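Long-range contacts in fructosyl amine:oxygen oxidoreductase (Neosartorya fumigata, PDB 4WCT), which probably catalyses the FAD-dependent oxidative deglycation of fructosyl amines (Amadori products), with molecular oxygen as the electron acceptor: residues I73-E78 / S174-I179; T93-A98 / G389-P394; T115-S120 / V277-A282. All coordinates share one frame; numbering follows the deposited sequence.

How the contacts relate
Contact 1 stands between the other two, and contacts 1 and 2 together hold the pyrimidine end of the flavin. Ile73 of contact 1 pairs with its N3 and O4, Met391 of contact 2 binds its O2, and Met391 CE packs 3.4 Å from Ile73 O. The same two contacts are joined farther out by a probable hydrogen bond, His76 ND1 to Thr95 OG1 (2.7 Å), and by the Glu78-Arg96 salt bridge. Contact 3 meets contact 1 through a probable hydrogen bond from Gly116 N to Ala176 O (2.9 Å); its Val277 side chain stays about 7 Å from FAD. Contacts 2 and 3 do not touch, their centres being about 18 Å apart.

Contact 1 (I73-E78 / S174-I179); sequences IMEHSE and SGAGWI. With FAD (flavin-adenine dinucleotide), chain C.
Strands Ile73-Glu75 and Ala176-Ile179 run antiparallel, their short axes inclined at 146°, with Met74 and Gly177 as a hydrogen-bonded pair set between the non-hydrogen-bonded pairs Ile73-Trp178 and Glu75-Ala176. They form part of a three-stranded antiparallel sheet in which 176-179 is the middle strand, and the outer edge of strand 72-75, at Ile73, meets the flavin of this FAD-dependent oxidoreductase.

Met74 gives and receives one backbone bond with Gly177; its O, 2.9 Å from Gly177 N, is also approached by the CA-H of Ala176. Beyond the strand ends the pairing goes on for one more step, with His76 N 3.1 Å from Gly175 O. Gly175 has a positive phi of 86°, at which a CB would press on the carbonyl O of Ser174.

The side chains divide between the two faces. The strand register sets Met74 CB 4.0 Å from Ile179 CG2; helix 86-102 covers this face, with Leu99 and Trp102 on Met74. On the other face Glu75 CG passes alongside Ala176 CB at 3.8 Å, and Phe117 covers both residues. The extended Glu75 chain carries its carboxylate on to His172, which bonds to OE2.

His76 reaches forward within its own segment. Its NE2 lies 2.8 Å from Glu78 OE2, which sits in the plane of the imidazole but is met from above the plane of its own carboxylate, and which also takes the salt bridge from Arg96. ND1, the other ring nitrogen, is hydrogen-bonded to Thr95 OG1.

The flavin edge pairs with Ile73 much as a neighbouring strand would: FAD N3 donates to Ile73 O at 3.0 Å. Ile73 N donates to FAD O4 at 2.8 Å. Ile73 CB and CG1 pack against that same O4.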
loop_
_atom_site.group_PDB
_atom_site.type_symbol
_atom_site.label_atom_id
_atom_site.label_comp_id
_atom_site.label_asym_id
_atom_site.label_seq_id
_atom_site.Cartn_x
_atom_site.Cartn_y
_atom_site.Cartn_z
ATOM N N ILE A 73 3.670 -6.929 3.346
ATOM C CA ILE A 73 4.717 -7.708 2.681
ATOM C C ILE A 73 5.794 -6.776 2.157
ATOM O O ILE A 73 5.486 -5.740 1.579
ATOM C CB ILE A 73 4.127 -8.501 1.504
ATOM C CG1 ILE A 73 2.985 -9.409 1.989
ATOM C CG2 ILE A 73 5.249 -9.267 0.815
ATOM C CD1 ILE A 73 2.196 -10.082 0.884
ATOM N N MET A 74 7.057 -7.150 2.363
ATOM C CA MET A 74 8.215 -6.527 1.724
ATOM C C MET A 74 8.891 -7.600 0.849
ATOM O O MET A 74 9.197 -8.696 1.311
ATOM C CB MET A 74 9.213 -6.021 2.786
ATOM C CG MET A 74 10.656 -5.721 2.277
ATOM S SD MET A 74 10.712 -4.365 1.133
ATOM C CE MET A 74 12.094 -4.765 0.065
ATOM N N GLU A 75 9.180 -7.247 -0.396
ATOM C CA GLU A 75 9.928 -8.134 -1.278
ATOM C C GLU A 75 10.746 -7.303 -2.242
ATOM O O GLU A 75 10.244 -6.350 -2.851
ATOM C CB GLU A 75 9.005 -9.037 -2.071
ATOM C CG GLU A 75 9.828 -10.092 -2.825
ATOM C CD GLU A 75 9.069 -10.819 -3.896
ATOM O OE1 GLU A 75 7.974 -10.348 -4.283
ATOM O OE2 GLU A 75 9.586 -11.874 -4.343
ATOM N N HIS A 76 11.981 -7.727 -2.443
ATOM C CA HIS A 76 12.842 -7.178 -3.457
ATOM C C HIS A 76 13.374 -8.325 -4.342
ATOM O O HIS A 76 13.934 -9.301 -3.836
ATOM C CB HIS A 76 14.032 -6.466 -2.812
ATOM C CG HIS A 76 15.067 -6.051 -3.806
ATOM N ND1 HIS A 76 14.762 -5.257 -4.890
ATOM C CD2 HIS A 76 16.343 -6.459 -3.983
ATOM C CE1 HIS A 76 15.826 -5.151 -5.669
ATOM N NE2 HIS A 76 16.811 -5.840 -5.119
ATOM N N SER A 77 13.282 -8.147 -5.655
ATOM C CA SER A 77 13.844 -9.099 -6.622
ATOM C C SER A 77 14.723 -8.365 -7.634
ATOM O O SER A 77 14.334 -7.348 -8.198
ATOM C CB SER A 77 12.722 -9.808 -7.372
ATOM O OG SER A 77 11.868 -10.436 -6.447
ATOM N N GLU A 78 15.946 -8.852 -7.796
ATOM C CA GLU A 78 16.768 -8.411 -8.906
ATOM C C GLU A 78 16.330 -9.190 -10.163
ATOM O O GLU A 78 15.988 -10.374 -10.099
ATOM C CB GLU A 78 18.246 -8.697 -8.611
ATOM C CG GLU A 78 18.859 -7.895 -7.479
ATOM C CD GLU A 78 18.908 -6.391 -7.742
ATOM O OE1 GLU A 78 18.749 -5.919 -8.892
ATOM O OE2 GLU A 78 19.078 -5.647 -6.766
ATOM N N SER A 174 15.561 -14.938 1.274
ATOM C CA SER A 174 16.292 -13.729 1.651
ATOM C C SER A 174 15.780 -12.557 0.816
ATOM O O SER A 174 15.424 -12.730 -0.349
ATOM C CB SER A 174 17.786 -13.942 1.359
ATOM O OG SER A 174 18.295 -14.945 2.215
ATOM N N GLY A 175 15.771 -11.354 1.388
ATOM C CA GLY A 175 15.357 -10.206 0.626
ATOM C C GLY A 175 13.853 -9.997 0.635
ATOM O O GLY A 175 13.334 -9.256 -0.153
ATOM N N ALA A 176 13.153 -10.685 1.529
ATOM C CA ALA A 176 11.707 -10.634 1.580
ATOM C C ALA A 176 11.232 -11.044 2.961
ATOM O O ALA A 176 11.944 -11.722 3.725
ATOM C CB ALA A 176 11.099 -11.540 0.493
ATOM N N GLY A 177 10.029 -10.589 3.313
ATOM C CA GLY A 177 9.435 -10.874 4.610
ATOM C C GLY A 177 8.282 -9.939 4.857
ATOM O O GLY A 177 7.538 -9.617 3.934
ATOM N N TRP A 178 8.136 -9.491 6.102
ATOM C CA TRP A 178 7.075 -8.595 6.441
ATOM C C TRP A 178 7.551 -7.420 7.273
ATOM O O TRP A 178 8.628 -7.448 7.906
ATOM C CB TRP A 178 5.952 -9.344 7.151
ATOM C CG TRP A 178 6.320 -9.935 8.500
ATOM C CD1 TRP A 178 6.745 -11.202 8.747
ATOM C CD2 TRP A 178 6.099 -9.336 9.779
ATOM N NE1 TRP A 178 6.892 -11.398 10.088
ATOM C CE2 TRP A 178 6.536 -10.253 10.754
ATOM C CE3 TRP A 178 5.646 -8.092 10.188
ATOM C CZ2 TRP A 178 6.456 -9.996 12.126
ATOM C CZ3 TRP A 178 5.628 -7.805 11.571
ATOM C CH2 TRP A 178 5.990 -8.761 12.517
ATOM N N ILE A 179 6.760 -6.347 7.225
ATOM C CA ILE A 179 7.055 -5.154 7.975
ATOM C C ILE A 179 5.905 -4.805 8.903
ATOM O O ILE A 179 4.733 -5.007 8.573
ATOM C CB ILE A 179 7.365 -3.965 7.030
ATOM C CG1 ILE A 179 6.243 -3.780 6.024
ATOM C CG2 ILE A 179 8.680 -4.237 6.300
ATOM C CD1 ILE A 179 6.130 -2.373 5.477
HETATM P PA FAD C . -1.961 6.044 2.996
HETATM O O1A FAD C . -0.967 5.243 3.786
HETATM O O2A FAD C . -3.370 5.566 2.834
HETATM O O5B FAD C . -1.967 7.481 3.632
HETATM C C5B FAD C . -2.831 8.494 3.097
HETATM C C4B FAD C . -3.038 9.548 4.180
HETATM O O4B FAD C . -3.726 10.702 3.599
HETATM C C3B FAD C . -3.878 9.075 5.363
HETATM O O3B FAD C . -3.199 9.250 6.616
HETATM C C2B FAD C . -5.135 9.946 5.285
HETATM O O2B FAD C . -5.782 10.202 6.529
HETATM C C1B FAD C . -4.611 11.195 4.574
HETATM N N9A FAD C . -5.697 11.947 3.907
HETATM C C8A FAD C . -6.779 11.453 3.280
HETATM N N7A FAD C . -7.580 12.457 2.852
HETATM C C5A FAD C . -6.925 13.609 3.150
HETATM C C6A FAD C . -7.239 15.027 3.033
HETATM N N6A FAD C . -8.378 15.431 2.443
HETATM N N1A FAD C . -6.355 15.897 3.565
HETATM C C2A FAD C . -5.202 15.530 4.140
HETATM N N3A FAD C . -4.874 14.239 4.315
HETATM C C4A FAD C . -5.702 13.274 3.846
HETATM N N1 FAD C . 1.751 -2.540 0.010
HETATM C C2 FAD C . 2.912 -3.270 0.158
HETATM O O2 FAD C . 3.970 -2.715 -0.134
HETATM N N3 FAD C . 2.907 -4.487 0.706
HETATM C C4 FAD C . 1.760 -5.130 1.010
HETATM O O4 FAD C . 1.707 -6.285 1.515
HETATM C C4X FAD C . 0.496 -4.431 0.855
HETATM N N5 FAD C . -0.681 -5.033 1.171
HETATM C C5X FAD C . -1.808 -4.260 1.244
HETATM C C6 FAD C . -2.987 -4.764 1.785
HETATM C C7 FAD C . -4.142 -4.006 1.753
HETATM C C7M FAD C . -5.369 -4.540 2.401
HETATM C C8 FAD C . -4.095 -2.643 1.209
HETATM C C8M FAD C . -5.289 -1.761 1.189
HETATM C C9 FAD C . -2.915 -2.098 0.770
HETATM C C9A FAD C . -1.776 -2.874 0.715
HETATM N N10 FAD C . -0.594 -2.355 0.180
HETATM C C10 FAD C . 0.582 -3.092 0.333
HETATM C "C1'" FAD C . -0.462 -1.040 -0.432
HETATM C "C2'" FAD C . 0.030 0.021 0.540
HETATM O "O2'" FAD C . -0.750 -0.103 1.721
HETATM C "C3'" FAD C . -0.166 1.400 -0.105
HETATM O "O3'" FAD C . 0.340 1.389 -1.448
HETATM C "C4'" FAD C . 0.512 2.508 0.707
HETATM O "O4'" FAD C . 0.234 2.321 2.094
HETATM C "C5'" FAD C . -0.069 3.841 0.254
HETATM O "O5'" FAD C . 0.587 4.889 0.968
HETATM P P FAD C . 0.019 6.389 0.865
HETATM O O1P FAD C . 0.876 7.260 1.754
HETATM O O2P FAD C . -0.138 6.697 -0.605
HETATM O O3P FAD C . -1.447 6.266 1.507
#

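Contact 2 (T93-A98 / G389-P394); sequences TFTRAA and GAMQMP. With FAD (flavin-adenine dinucleotide), chain C.
Gln392 reaches across to Phe94 and Thr95 of helix 86-102 from a type I beta turn, Ala390 to Met393, in the FAD pocket. Its CB starts beside the helix rather than pointing at it. CG lies anti to the carbonyl carbon (chi1 -46°), and a bend at chi2 (-57°) folds the amide over to the helix, so that CD comes 4.1 Å from Phe94 CB. At the tip the two amide atoms part company. OE1 lies 3.4 Å from Phe94 CB and accepts a hydrogen bond from a water 2.8 Å away; the same water donates a second one to Phe94 O, also at 2.8 Å, and so links side chain to helix backbone where no direct bond does. Gln392 NE2 packs 3.7 Å from the methyl Thr95 CG2. Its hydrogen bond goes back to Asn388 O, which probably sets which end of the amide faces the water.

Met391 lies next to this amide. Its SD meets Thr95 CG2 at 3.9 Å, the two side chains crossing obliquely, and a bend at chi3 turns CE onto the rim of the flavin. Its backbone serves both neighbours: N donates to FAD O2 at 2.8 Å, whereas O lies 3.4 Å from Ala98 CB and accepts from Trp102 NE1. One turn thus faces the flavin with its amide and the helix with its carbonyl. Ala390 CB rests against the flavin near N1, and Gly389 N makes a weak bond to FAD O3'.

The turn leads directly into helix 393-404, which lies against helix 86-102: Phe94 packs edge-to-face with Phe399, Ala97 and Ala98 touch Thr395, and Pro394 fits against Ala101 and Trp102. Phe94 also touches Val412 of helix 410-413, and strand 72-75 lies on the Met391 side through Met74.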
loop_
_atom_site.group_PDB
_atom_site.type_symbol
_atom_site.label_atom_id
_atom_site.label_comp_id
_atom_site.label_asym_id
_atom_site.label_seq_id
_atom_site.Cartn_x
_atom_site.Cartn_y
_atom_site.Cartn_z
ATOM N N THR A 93 14.425 -0.865 -8.683
ATOM C CA THR A 93 15.187 0.270 -8.128
ATOM C C THR A 93 14.577 0.782 -6.820
ATOM O O THR A 93 15.286 0.941 -5.801
ATOM C CB THR A 93 15.275 1.411 -9.138
ATOM O OG1 THR A 93 15.920 0.948 -10.330
ATOM C CG2 THR A 93 16.007 2.600 -8.543
ATOM N N PHE A 94 13.254 0.923 -6.807
ATOM C CA PHE A 94 12.544 1.296 -5.570
ATOM C C PHE A 94 12.764 0.257 -4.472
ATOM O O PHE A 94 13.137 0.607 -3.350
ATOM C CB PHE A 94 11.055 1.478 -5.816
ATOM C CG PHE A 94 10.710 2.766 -6.512
ATOM C CD1 PHE A 94 10.826 3.977 -5.847
ATOM C CD2 PHE A 94 10.134 2.759 -7.757
ATOM C CE1 PHE A 94 10.415 5.156 -6.434
ATOM C CE2 PHE A 94 9.814 3.943 -8.395
ATOM C CZ PHE A 94 9.881 5.143 -7.710
ATOM N N THR A 95 12.528 -1.013 -4.773
ATOM C CA THR A 95 12.630 -2.060 -3.715
ATOM C C THR A 95 14.054 -2.361 -3.263
ATOM O O THR A 95 14.276 -2.736 -2.126
ATOM C CB THR A 95 11.908 -3.368 -4.069
ATOM O OG1 THR A 95 12.397 -3.941 -5.288
ATOM C CG2 THR A 95 10.403 -3.100 -4.217
ATOM N N ARG A 96 15.017 -2.166 -4.146
ATOM C CA ARG A 96 16.411 -2.315 -3.762
ATOM C C ARG A 96 16.751 -1.338 -2.665
ATOM O O ARG A 96 17.377 -1.701 -1.646
ATOM C CB ARG A 96 17.321 -2.076 -4.974
ATOM C CG ARG A 96 18.763 -2.478 -4.739
ATOM C CD ARG A 96 19.649 -2.159 -5.930
ATOM N NE ARG A 96 19.180 -2.840 -7.132
ATOM C CZ ARG A 96 18.640 -2.225 -8.183
ATOM N NH1 ARG A 96 18.706 -0.909 -8.313
ATOM N NH2 ARG A 96 18.210 -2.946 -9.197
ATOM N N ALA A 97 16.414 -0.079 -2.903
ATOM C CA ALA A 97 16.649 0.970 -1.915
ATOM C C ALA A 97 15.879 0.686 -0.628
ATOM O O ALA A 97 16.379 0.894 0.491
ATOM C CB ALA A 97 16.232 2.327 -2.471
ATOM N N ALA A 98 14.641 0.235 -0.772
ATOM C CA ALA A 98 13.814 0.003 0.394
ATOM C C ALA A 98 14.421 -1.104 1.236
ATOM O O ALA A 98 14.451 -0.999 2.458
ATOM C CB ALA A 98 12.384 -0.351 -0.014
ATOM N N GLY A 389 2.902 0.114 -2.199
ATOM C CA GLY A 389 3.492 1.305 -1.617
ATOM C C GLY A 389 4.059 1.168 -0.210
ATOM O O GLY A 389 4.783 2.058 0.224
ATOM N N ALA A 390 3.531 0.247 0.586
ATOM C CA ALA A 390 3.859 0.212 2.003
ATOM C C ALA A 390 5.300 -0.235 2.234
ATOM O O ALA A 390 6.027 0.338 3.078
ATOM C CB ALA A 390 2.896 -0.685 2.784
ATOM N N MET A 391 5.759 -1.192 1.444
ATOM C CA MET A 391 7.133 -1.662 1.547
ATOM C C MET A 391 8.161 -0.600 1.158
ATOM O O MET A 391 9.347 -0.713 1.522
ATOM C CB MET A 391 7.353 -2.939 0.736
ATOM C CG MET A 391 7.377 -2.707 -0.750
ATOM S SD MET A 391 7.616 -4.191 -1.749
ATOM C CE MET A 391 6.001 -4.940 -1.661
ATOM N N GLN A 392 7.708 0.465 0.512
ATOM C CA GLN A 392 8.563 1.567 0.110
ATOM C C GLN A 392 8.790 2.586 1.249
ATOM O O GLN A 392 9.551 3.532 1.057
ATOM C CB GLN A 392 7.928 2.350 -1.063
ATOM C CG GLN A 392 7.361 1.497 -2.211
ATOM C CD GLN A 392 8.378 0.554 -2.840
ATOM O OE1 GLN A 392 9.594 0.801 -2.797
ATOM N NE2 GLN A 392 7.880 -0.536 -3.445
ATOM N N MET A 393 8.154 2.390 2.402
ATOM C CA MET A 393 8.101 3.413 3.451
ATOM C C MET A 393 9.443 4.059 3.794
ATOM O O MET A 393 9.495 5.267 3.984
ATOM C CB MET A 393 7.458 2.886 4.726
ATOM C CG MET A 393 7.030 3.991 5.677
ATOM S SD MET A 393 6.522 3.375 7.295
ATOM C CE MET A 393 5.097 2.412 6.817
ATOM N N PRO A 394 10.521 3.252 3.953
ATOM C CA PRO A 394 11.758 3.869 4.469
ATOM C C PRO A 394 12.365 4.881 3.483
ATOM O O PRO A 394 13.016 5.832 3.926
ATOM C CB PRO A 394 12.707 2.686 4.630
ATOM C CG PRO A 394 11.827 1.482 4.715
ATOM C CD PRO A 394 10.669 1.799 3.796
HETATM P PA FAD C . -1.961 6.044 2.996
HETATM O O1A FAD C . -0.967 5.243 3.786
HETATM O O2A FAD C . -3.370 5.566 2.834
HETATM O O5B FAD C . -1.967 7.481 3.632
HETATM C C5B FAD C . -2.831 8.494 3.097
HETATM C C4B FAD C . -3.038 9.548 4.180
HETATM O O4B FAD C . -3.726 10.702 3.599
HETATM C C3B FAD C . -3.878 9.075 5.363
HETATM O O3B FAD C . -3.199 9.250 6.616
HETATM C C2B FAD C . -5.135 9.946 5.285
HETATM O O2B FAD C . -5.782 10.202 6.529
HETATM C C1B FAD C . -4.611 11.195 4.574
HETATM N N9A FAD C . -5.697 11.947 3.907
HETATM C C8A FAD C . -6.779 11.453 3.280
HETATM N N7A FAD C . -7.580 12.457 2.852
HETATM C C5A FAD C . -6.925 13.609 3.150
HETATM C C6A FAD C . -7.239 15.027 3.033
HETATM N N6A FAD C . -8.378 15.431 2.443
HETATM N N1A FAD C . -6.355 15.897 3.565
HETATM C C2A FAD C . -5.202 15.530 4.140
HETATM N N3A FAD C . -4.874 14.239 4.315
HETATM C C4A FAD C . -5.702 13.274 3.846
HETATM N N1 FAD C . 1.751 -2.540 0.010
HETATM C C2 FAD C . 2.912 -3.270 0.158
HETATM O O2 FAD C . 3.970 -2.715 -0.134
HETATM N N3 FAD C . 2.907 -4.487 0.706
HETATM C C4 FAD C . 1.760 -5.130 1.010
HETATM O O4 FAD C . 1.707 -6.285 1.515
HETATM C C4X FAD C . 0.496 -4.431 0.855
HETATM N N5 FAD C . -0.681 -5.033 1.171
HETATM C C5X FAD C . -1.808 -4.260 1.244
HETATM C C6 FAD C . -2.987 -4.764 1.785
HETATM C C7 FAD C . -4.142 -4.006 1.753
HETATM C C7M FAD C . -5.369 -4.540 2.401
HETATM C C8 FAD C . -4.095 -2.643 1.209
HETATM C C8M FAD C . -5.289 -1.761 1.189
HETATM C C9 FAD C . -2.915 -2.098 0.770
HETATM C C9A FAD C . -1.776 -2.874 0.715
HETATM N N10 FAD C . -0.594 -2.355 0.180
HETATM C C10 FAD C . 0.582 -3.092 0.333
HETATM C "C1'" FAD C . -0.462 -1.040 -0.432
HETATM C "C2'" FAD C . 0.030 0.021 0.540
HETATM O "O2'" FAD C . -0.750 -0.103 1.721
HETATM C "C3'" FAD C . -0.166 1.400 -0.105
HETATM O "O3'" FAD C . 0.340 1.389 -1.448
HETATM C "C4'" FAD C . 0.512 2.508 0.707
HETATM O "O4'" FAD C . 0.234 2.321 2.094
HETATM C "C5'" FAD C . -0.069 3.841 0.254
HETATM O "O5'" FAD C . 0.587 4.889 0.968
HETATM P P FAD C . 0.019 6.389 0.865
HETATM O O1P FAD C . 0.876 7.260 1.754
HETATM O O2P FAD C . -0.138 6.697 -0.605
HETATM O O3P FAD C . -1.447 6.266 1.507
HETATM O O HOH W 1 11.613 2.714 -2.280
#

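Contact 3 (T115-S120 / V277-A282); sequences TGFIIS and VLFNIA
Phe279 O is gripped by Ser120 twice: by OG at 2.8 Å, and by the backbone N in a weaker bond bent to 123°. Ser120 OG stands between its own backbone N and carbonyl carbon (chi1 61°), which brings the hydroxyl over the carbonyl from above its plane, while the CA-H of Ile119 adds a third, softer contact.

The bond belongs to a parallel pairing of strands 117-121 and 277-280, whose short axes diverge by only 13°. Val277 N donates to Gly116 O, Ile118 N to Val277 O, Phe279 N to Ile118 O and Ile281 N to Ser120 O, the usual alternating ladder of parallel strands. Just beyond, Asn280 OD1 accepts from Ala282 N at 2.8 Å in an Asx turn.

On one face Val277 CB sits in the plane of the Phe117 ring, 3.8 Å from CD1 at its edge. The Phe117 and Phe279 side chains run alongside each other in the same direction, Phe117 CZ 3.8 Å from Phe279 CD2. On the other face Ile118 CG2 meets Leu278 CD1 at 3.7 Å.

These strands lie within a larger mixed sheet: 168-172 pairs antiparallel with 117-121, and 284-287 with 277-280. Phe151 of helix 148-152 covers Ile118 and Leu278, Ile130 of helix 124-135 touches Ile119 and Ile281, and strand 72-75 packs Ile73 against Phe117 and Val277.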
loop_
_atom_site.group_PDB
_atom_site.type_symbol
_atom_site.label_atom_id
_atom_site.label_comp_id
_atom_site.label_asym_id
_atom_site.label_seq_id
_atom_site.Cartn_x
_atom_site.Cartn_y
_atom_site.Cartn_z
ATOM N N THR A 115 11.727 -12.835 6.944
ATOM C CA THR A 115 11.334 -14.214 7.155
ATOM C C THR A 115 11.136 -15.004 5.845
ATOM O O THR A 115 10.871 -16.224 5.892
ATOM C CB THR A 115 10.046 -14.291 7.946
ATOM O OG1 THR A 115 9.012 -13.603 7.244
ATOM C CG2 THR A 115 10.176 -13.708 9.324
ATOM N N GLY A 116 11.117 -14.293 4.721
ATOM C CA GLY A 116 10.928 -14.910 3.420
ATOM C C GLY A 116 9.509 -14.762 2.913
ATOM O O GLY A 116 8.647 -14.211 3.606
ATOM N N PHE A 117 9.265 -15.267 1.706
ATOM C CA PHE A 117 8.007 -15.004 0.997
ATOM C C PHE A 117 7.728 -16.163 0.071
ATOM O O PHE A 117 8.616 -16.599 -0.679
ATOM C CB PHE A 117 8.151 -13.699 0.197
ATOM C CG PHE A 117 7.008 -13.382 -0.736
ATOM C CD1 PHE A 117 5.753 -13.059 -0.258
ATOM C CD2 PHE A 117 7.188 -13.447 -2.111
ATOM C CE1 PHE A 117 4.728 -12.675 -1.126
ATOM C CE2 PHE A 117 6.170 -13.079 -2.976
ATOM C CZ PHE A 117 4.940 -12.683 -2.475
ATOM N N ILE A 118 6.517 -16.713 0.171
ATOM C CA ILE A 118 6.105 -17.829 -0.671
ATOM C C ILE A 118 5.034 -17.298 -1.623
ATOM O O ILE A 118 4.026 -16.720 -1.178
ATOM C CB ILE A 118 5.488 -18.986 0.162
ATOM C CG1 ILE A 118 6.498 -19.578 1.140
ATOM C CG2 ILE A 118 4.929 -20.065 -0.747
ATOM C CD1 ILE A 118 5.836 -20.399 2.237
ATOM N N ILE A 119 5.250 -17.493 -2.928
ATOM C CA ILE A 119 4.236 -17.193 -3.924
ATOM C C ILE A 119 3.740 -18.459 -4.597
ATOM O O ILE A 119 4.524 -19.339 -4.911
ATOM C CB ILE A 119 4.767 -16.184 -4.964
ATOM C CG1 ILE A 119 3.653 -15.729 -5.898
ATOM C CG2 ILE A 119 5.953 -16.740 -5.711
ATOM C CD1 ILE A 119 3.990 -14.490 -6.687
ATOM N N SER A 120 2.423 -18.601 -4.682
ATOM C CA SER A 120 1.825 -19.875 -5.072
ATOM C C SER A 120 0.498 -19.669 -5.823
ATOM O O SER A 120 -0.118 -18.588 -5.765
ATOM C CB SER A 120 1.593 -20.741 -3.840
ATOM O OG SER A 120 0.699 -20.084 -2.930
ATOM N N VAL A 277 5.982 -15.102 4.662
ATOM C CA VAL A 277 4.650 -14.748 4.150
ATOM C C VAL A 277 4.190 -15.879 3.252
ATOM O O VAL A 277 4.959 -16.331 2.411
ATOM C CB VAL A 277 4.726 -13.434 3.359
ATOM C CG1 VAL A 277 3.377 -13.069 2.743
ATOM C CG2 VAL A 277 5.232 -12.305 4.262
ATOM N N LEU A 278 2.945 -16.336 3.413
ATOM C CA LEU A 278 2.392 -17.299 2.475
ATOM C C LEU A 278 1.312 -16.621 1.639
ATOM O O LEU A 278 0.283 -16.219 2.194
ATOM C CB LEU A 278 1.787 -18.468 3.231
ATOM C CG LEU A 278 1.008 -19.489 2.407
ATOM C CD1 LEU A 278 1.917 -20.273 1.456
ATOM C CD2 LEU A 278 0.298 -20.454 3.334
ATOM N N PHE A 279 1.506 -16.595 0.321
ATOM C CA PHE A 279 0.621 -15.903 -0.620
ATOM C C PHE A 279 0.228 -16.841 -1.761
ATOM O O PHE A 279 1.088 -17.360 -2.447
ATOM C CB PHE A 279 1.368 -14.682 -1.165
ATOM C CG PHE A 279 0.599 -13.880 -2.191
ATOM C CD1 PHE A 279 -0.769 -13.686 -2.086
ATOM C CD2 PHE A 279 1.286 -13.248 -3.198
ATOM C CE1 PHE A 279 -1.439 -12.809 -2.949
ATOM C CE2 PHE A 279 0.632 -12.383 -4.080
ATOM C CZ PHE A 279 -0.721 -12.142 -3.929
ATOM N N ASN A 280 -1.069 -17.053 -1.938
ATOM C CA ASN A 280 -1.628 -17.645 -3.138
ATOM C C ASN A 280 -2.336 -16.545 -3.924
ATOM O O ASN A 280 -3.245 -15.866 -3.399
ATOM C CB ASN A 280 -2.599 -18.778 -2.769
ATOM C CG ASN A 280 -3.319 -19.350 -3.968
ATOM O OD1 ASN A 280 -3.698 -18.623 -4.879
ATOM N ND2 ASN A 280 -3.646 -20.619 -3.908
ATOM N N ILE A 281 -1.854 -16.302 -5.135
ATOM C CA ILE A 281 -2.256 -15.121 -5.907
ATOM C C ILE A 281 -3.735 -15.095 -6.275
ATOM O O ILE A 281 -4.231 -14.069 -6.732
ATOM C CB ILE A 281 -1.412 -14.959 -7.187
ATOM C CG1 ILE A 281 -1.691 -16.108 -8.161
ATOM C CG2 ILE A 281 0.058 -14.825 -6.831
ATOM C CD1 ILE A 281 -1.097 -15.844 -9.538
ATOM N N ALA A 282 -4.458 -16.185 -6.070
ATOM C CA ALA A 282 -5.894 -16.180 -6.322
ATOM C C ALA A 282 -6.696 -16.585 -5.110
ATOM O O ALA A 282 -7.875 -16.905 -5.246
ATOM C CB ALA A 282 -6.247 -17.060 -7.516
#